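Local coordinates for protein Tae4 (Agrobacterium tumefaciens, PDB 6IJF) that probably cleaves amide bonds in bacterial peptidoglycan as a type VI secretion system amidase effector of a papain-like cysteine peptidase clan, at residues C[7-12]-C[159-164]; C[86-91]-C[131-136]. All blocks are in the same frame, centred on the assembly; numbering follows the deposited sequence.

Contact 1: C[7-12]-C[159-164]; sequences DTLYSN and WPLQAS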
loop_
_atom_site.group_PDB
_atom_site.type_symbol
_atom_site.label_atom_id
_atom_site.label_comp_id
_atom_site.label_asym_id
_atom_site.label_seq_id
_atom_site.Cartn_x
_atom_site.Cartn_y
_atom_site.Cartn_z
ATOM N N ASP C 7 13.144 2.431 26.440
ATOM C CA ASP C 7 11.944 1.587 26.685
ATOM C C ASP C 7 10.931 2.393 27.488
ATOM O O ASP C 7 9.730 2.214 27.256
ATOM C CB ASP C 7 12.317 0.266 27.343
ATOM C CG ASP C 7 13.220 -0.554 26.432
ATOM O OD1 ASP C 7 12.877 -0.689 25.228
ATOM O OD2 ASP C 7 14.257 -1.023 26.914
ATOM N N THR C 8 11.394 3.271 28.381
ATOM C CA THR C 8 10.500 4.126 29.209
ATOM C C THR C 8 9.855 5.166 28.293
ATOM O O THR C 8 8.631 5.327 28.333
ATOM C CB THR C 8 11.267 4.777 30.366
ATOM O OG1 THR C 8 11.777 3.722 31.182
ATOM C CG2 THR C 8 10.408 5.712 31.181
ATOM N N LEU C 9 10.664 5.861 27.498
ATOM C CA LEU C 9 10.189 6.895 26.552
ATOM C C LEU C 9 9.112 6.318 25.628
ATOM O O LEU C 9 8.038 6.938 25.510
ATOM C CB LEU C 9 11.403 7.365 25.754
ATOM C CG LEU C 9 11.160 8.617 24.934
ATOM C CD1 LEU C 9 10.788 9.808 25.832
ATOM C CD2 LEU C 9 12.407 8.923 24.102
ATOM N N TYR C 10 9.368 5.147 25.046
ATOM C CA TYR C 10 8.472 4.475 24.066
ATOM C C TYR C 10 7.167 4.064 24.740
ATOM O O TYR C 10 6.056 4.308 24.199
ATOM C CB TYR C 10 9.184 3.272 23.444
ATOM C CG TYR C 10 8.503 2.724 22.215
ATOM C CD1 TYR C 10 7.483 1.785 22.292
ATOM C CD2 TYR C 10 8.893 3.158 20.959
ATOM C CE1 TYR C 10 6.883 1.274 21.144
ATOM C CE2 TYR C 10 8.303 2.669 19.811
ATOM C CZ TYR C 10 7.288 1.735 19.901
ATOM O OH TYR C 10 6.718 1.324 18.733
ATOM N N SER C 11 7.268 3.451 25.923
ATOM C CA SER C 11 6.089 3.045 26.735
ATOM C C SER C 11 5.202 4.265 27.015
ATOM O O SER C 11 3.997 4.072 27.222
ATOM C CB SER C 11 6.502 2.385 28.038
ATOM O OG SER C 11 6.955 3.373 28.972
ATOM N N ASN C 12 5.765 5.478 27.071
ATOM C CA ASN C 12 4.985 6.711 27.394
ATOM C C ASN C 12 4.465 7.439 26.143
ATOM O O ASN C 12 3.814 8.503 26.305
ATOM C CB ASN C 12 5.830 7.641 28.259
ATOM C CG ASN C 12 5.914 7.159 29.696
ATOM O OD1 ASN C 12 6.953 7.303 30.362
ATOM N ND2 ASN C 12 4.808 6.641 30.197
ATOM N N TRP C 159 18.668 10.570 16.541
ATOM C CA TRP C 159 19.305 10.560 17.893
ATOM C C TRP C 159 19.209 9.160 18.489
ATOM O O TRP C 159 18.149 8.763 18.971
ATOM C CB TRP C 159 18.598 11.547 18.808
ATOM C CG TRP C 159 18.647 12.994 18.431
ATOM C CD1 TRP C 159 19.580 13.892 18.843
ATOM C CD2 TRP C 159 17.657 13.759 17.714
ATOM N NE1 TRP C 159 19.261 15.147 18.411
ATOM C CE2 TRP C 159 18.066 15.111 17.755
ATOM C CE3 TRP C 159 16.463 13.454 17.060
ATOM C CZ2 TRP C 159 17.368 16.121 17.112
ATOM C CZ3 TRP C 159 15.759 14.462 16.458
ATOM C CH2 TRP C 159 16.201 15.779 16.481
ATOM N N PRO C 160 20.291 8.351 18.479
ATOM C CA PRO C 160 20.243 7.015 19.078
ATOM C C PRO C 160 20.138 7.077 20.614
ATOM O O PRO C 160 20.731 7.953 21.176
ATOM C CB PRO C 160 21.567 6.374 18.641
ATOM C CG PRO C 160 22.478 7.537 18.389
ATOM C CD PRO C 160 21.604 8.673 17.899
ATOM N N LEU C 161 19.351 6.189 21.224
ATOM C CA LEU C 161 19.163 6.068 22.697
ATOM C C LEU C 161 19.376 4.619 23.158
ATOM O O LEU C 161 19.708 4.382 24.344
ATOM C CB LEU C 161 17.745 6.526 23.038
ATOM C CG LEU C 161 17.470 8.004 22.832
ATOM C CD1 LEU C 161 16.044 8.291 23.224
ATOM C CD2 LEU C 161 18.446 8.890 23.611
ATOM N N GLN C 162 19.097 3.663 22.280
ATOM C CA GLN C 162 19.284 2.198 22.492
ATOM C C GLN C 162 19.926 1.613 21.215
ATOM O O GLN C 162 19.784 2.244 20.122
ATOM C CB GLN C 162 17.925 1.529 22.772
ATOM C CG GLN C 162 18.021 0.248 23.590
ATOM C CD GLN C 162 16.724 -0.013 24.315
ATOM O OE1 GLN C 162 15.718 -0.345 23.696
ATOM N NE2 GLN C 162 16.729 0.173 25.630
ATOM N N ALA C 163 20.632 0.482 21.332
ATOM C CA ALA C 163 21.300 -0.208 20.205
ATOM C C ALA C 163 20.651 -1.586 19.989
ATOM O O ALA C 163 21.188 -2.372 19.182
ATOM C CB ALA C 163 22.782 -0.305 20.482
ATOM N N SER C 164 19.518 -1.843 20.661
ATOM C CA SER C 164 18.915 -3.196 20.796
ATOM C C SER C 164 17.464 -3.092 21.269
ATOM O O SER C 164 16.616 -3.315 20.420
ATOM C CB SER C 164 19.749 -4.049 21.740
ATOM O OG SER C 164 20.945 -4.473 21.107
#

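Contact 2: C[86-91]-C[131-136]; sequences RLATLM and GHIDLV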
loop_
_atom_site.group_PDB
_atom_site.type_symbol
_atom_site.label_atom_id
_atom_site.label_comp_id
_atom_site.label_asym_id
_atom_site.label_seq_id
_atom_site.Cartn_x
_atom_site.Cartn_y
_atom_site.Cartn_z
ATOM N N ARG C 86 10.660 23.584 16.044
ATOM C CA ARG C 86 11.109 24.065 17.377
ATOM C C ARG C 86 11.441 22.882 18.278
ATOM O O ARG C 86 12.487 22.951 18.942
ATOM C CB ARG C 86 10.063 24.998 18.005
ATOM C CG ARG C 86 9.997 26.348 17.309
ATOM C CD ARG C 86 9.663 27.471 18.281
ATOM N NE ARG C 86 8.315 27.285 18.758
ATOM C CZ ARG C 86 7.218 27.466 18.022
ATOM N NH1 ARG C 86 6.026 27.274 18.565
ATOM N NH2 ARG C 86 7.312 27.859 16.760
ATOM N N LEU C 87 10.647 21.793 18.266
ATOM C CA LEU C 87 10.989 20.633 19.127
ATOM C C LEU C 87 12.313 20.018 18.656
ATOM O O LEU C 87 13.114 19.631 19.511
ATOM C CB LEU C 87 9.839 19.614 19.160
ATOM C CG LEU C 87 10.070 18.403 20.081
ATOM C CD1 LEU C 87 10.286 18.820 21.526
ATOM C CD2 LEU C 87 8.909 17.431 20.001
ATOM N N ALA C 88 12.528 19.872 17.345
ATOM C CA ALA C 88 13.770 19.255 16.786
ATOM C C ALA C 88 14.990 20.103 17.190
ATOM O O ALA C 88 15.994 19.547 17.610
ATOM C CB ALA C 88 13.650 19.155 15.278
ATOM N N THR C 89 14.860 21.427 17.108
ATOM C CA THR C 89 15.859 22.422 17.595
ATOM C C THR C 89 16.174 22.181 19.080
ATOM O O THR C 89 17.347 22.048 19.441
ATOM C CB THR C 89 15.338 23.837 17.318
ATOM O OG1 THR C 89 15.159 23.905 15.897
ATOM C CG2 THR C 89 16.277 24.912 17.828
ATOM N N LEU C 90 15.150 22.073 19.922
ATOM C CA LEU C 90 15.333 21.863 21.372
ATOM C C LEU C 90 16.062 20.553 21.623
ATOM O O LEU C 90 16.959 20.511 22.494
ATOM C CB LEU C 90 13.948 21.855 22.026
ATOM C CG LEU C 90 13.927 21.635 23.531
ATOM C CD1 LEU C 90 12.907 22.587 24.146
ATOM C CD2 LEU C 90 13.580 20.195 23.882
ATOM N N MET C 91 15.677 19.491 20.913
ATOM C CA MET C 91 16.253 18.146 21.141
ATOM C C MET C 91 17.747 18.183 20.830
ATOM O O MET C 91 18.483 17.359 21.442
ATOM C CB MET C 91 15.578 17.088 20.253
ATOM C CG MET C 91 14.198 16.613 20.783
ATOM S SD MET C 91 14.372 15.877 22.410
ATOM C CE MET C 91 12.848 16.409 23.203
ATOM N N GLY C 131 8.046 19.286 9.136
ATOM C CA GLY C 131 8.279 17.849 8.938
ATOM C C GLY C 131 7.691 17.058 10.088
ATOM O O GLY C 131 6.663 17.483 10.638
ATOM N N HIS C 132 8.257 15.891 10.365
ATOM C CA HIS C 132 7.663 14.886 11.281
ATOM C C HIS C 132 8.733 14.478 12.275
ATOM O O HIS C 132 9.871 14.201 11.864
ATOM C CB HIS C 132 7.130 13.689 10.490
ATOM C CG HIS C 132 6.506 12.637 11.342
ATOM N ND1 HIS C 132 5.326 12.858 12.005
ATOM C CD2 HIS C 132 6.908 11.381 11.653
ATOM C CE1 HIS C 132 5.014 11.774 12.703
ATOM N NE2 HIS C 132 5.956 10.840 12.482
ATOM N N ILE C 133 8.368 14.451 13.549
ATOM C CA ILE C 133 9.258 13.916 14.613
ATOM C C ILE C 133 8.557 12.752 15.303
ATOM O O ILE C 133 7.301 12.777 15.424
ATOM C CB ILE C 133 9.666 15.054 15.568
ATOM C CG1 ILE C 133 10.812 14.602 16.457
ATOM C CG2 ILE C 133 8.461 15.599 16.340
ATOM C CD1 ILE C 133 11.492 15.740 17.176
ATOM N N ASP C 134 9.320 11.732 15.673
ATOM C CA ASP C 134 8.729 10.432 16.049
ATOM C C ASP C 134 9.799 9.645 16.792
ATOM O O ASP C 134 10.942 10.121 16.897
ATOM C CB ASP C 134 8.228 9.679 14.800
ATOM C CG ASP C 134 7.061 8.734 15.032
ATOM O OD1 ASP C 134 6.929 8.212 16.148
ATOM O OD2 ASP C 134 6.241 8.596 14.119
ATOM N N LEU C 135 9.405 8.491 17.313
ATOM C CA LEU C 135 10.316 7.477 17.883
ATOM C C LEU C 135 10.453 6.352 16.878
ATOM O O LEU C 135 9.475 5.989 16.215
ATOM C CB LEU C 135 9.762 6.911 19.203
ATOM C CG LEU C 135 9.441 7.947 20.288
ATOM C CD1 LEU C 135 9.074 7.268 21.574
ATOM C CD2 LEU C 135 10.576 8.937 20.498
ATOM N N VAL C 136 11.641 5.801 16.771
ATOM C CA VAL C 136 11.909 4.766 15.746
ATOM C C VAL C 136 12.607 3.589 16.418
ATOM O O VAL C 136 13.413 3.814 17.339
ATOM C CB VAL C 136 12.705 5.353 14.569
ATOM C CG1 VAL C 136 14.065 5.903 14.979
ATOM C CG2 VAL C 136 12.844 4.326 13.434
#

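Contact 1: C[7-12]-C[159-164]
Asp-7 and Leu-9, on one side of the short helix 6-11, reach across to Gln-162 and Leu-161 in the C-terminal tail that leads on from strand 155-160. The apolar touch is slim: Leu-9 CD2 lies 3.8 Å from Leu-161 CD1, with the two side chains crossing at about a right angle. Leu-9 has CG anti to the backbone N (chi1 -168°), which brings its CD2 branch out toward the tail. Further along the tail, well away from the leucines, the carboxylate of Asp-7 approaches the end group of the extended Gln-162, with Asp-7 OD2 3.0 Å from the atom modelled as Gln-162 NE2. The two planes are turned 45° against each other, and the amide may be flipped in the model.

One shell out, Leu-9 also packs on Ala-55 and Phe-56 of helix 48-58, while Phe-6 touches both Leu-161 and Gln-162. The tail is set by a classic beta bulge, in which Leu-161 and Gln-162 both face Asn-116 of the neighbouring strand.

The N-terminal helix thus touches the C-terminal tail at two separate points near the surface, one apolar and one polar. Arg-137 is a long, weak ion partner of the Asp-7 carboxylate and may add a little to its stabilisation.

Contact 2: C[86-91]-C[131-136]
Flat polar groups flank Ile-133, the strand residue that meets Leu-87 and Ala-88 of the helix: the imidazole of His-132 before it and the carboxylate of Asp-134 after it. The carboxylate sits at the edge of the ring, with His-132 NE2 giving a hydrogen bond of 2.8 Å to Asp-134 OD2, the N-H...O angle being 157°. OD2 lies close to the ring plane, but the bond arrives on its anti side, 31° out of the carboxylate plane. The other oxygen, Asp-134 OD1, uses its anti lone pair to take Leu-135 N. Tyr-150 meets the His-132 ring edge-to-face, and a ring from the chain of another protein also reaches it.

On the far side of the strand the contact is wholly apolar and buried. Ile-133, with CG1 anti to the backbone N (chi1 -167°), carries its CD1 toward the helix, 4.2 Å from Ala-88 CA. Its other branch, CG2, lies 4.1 Å from Leu-87 CD2, and the two side chains cross at about a right angle. Leu-87 also packs on Ala-49 and Val-52 of helix 48-58.

Asp-134 OD2 is also bonded by the backbone N-H groups of Ser-147 and Ala-148, which should fix the carboxylate and probably helps it orient the imidazole. His-132 touches Cys-48, which is consistent with a Cys-His-Asp catalytic triad backed by this hydrophobic layer.

From the N terminus, the chain makes helix 6-11 first, and its partner arrives only at the very end, so contact 1 closes a loop spanning almost the whole molecule. Within that loop come helix 48-58, then helix 84-92, and contact 2 closes a shorter loop when strand 131-137 packs against helix 84-92. The chain next runs through strand 155-160 and returns to contact 1; the two loops nest and do not cross. Both contacts reach the five-stranded antiparallel sheet, with centres about 14 Å apart. They meet where Trp-159 CZ2 packs 3.7 Å from Met-91 CB, and where Leu-9 CD2 lies 4.0 Å from Leu-135 CD2.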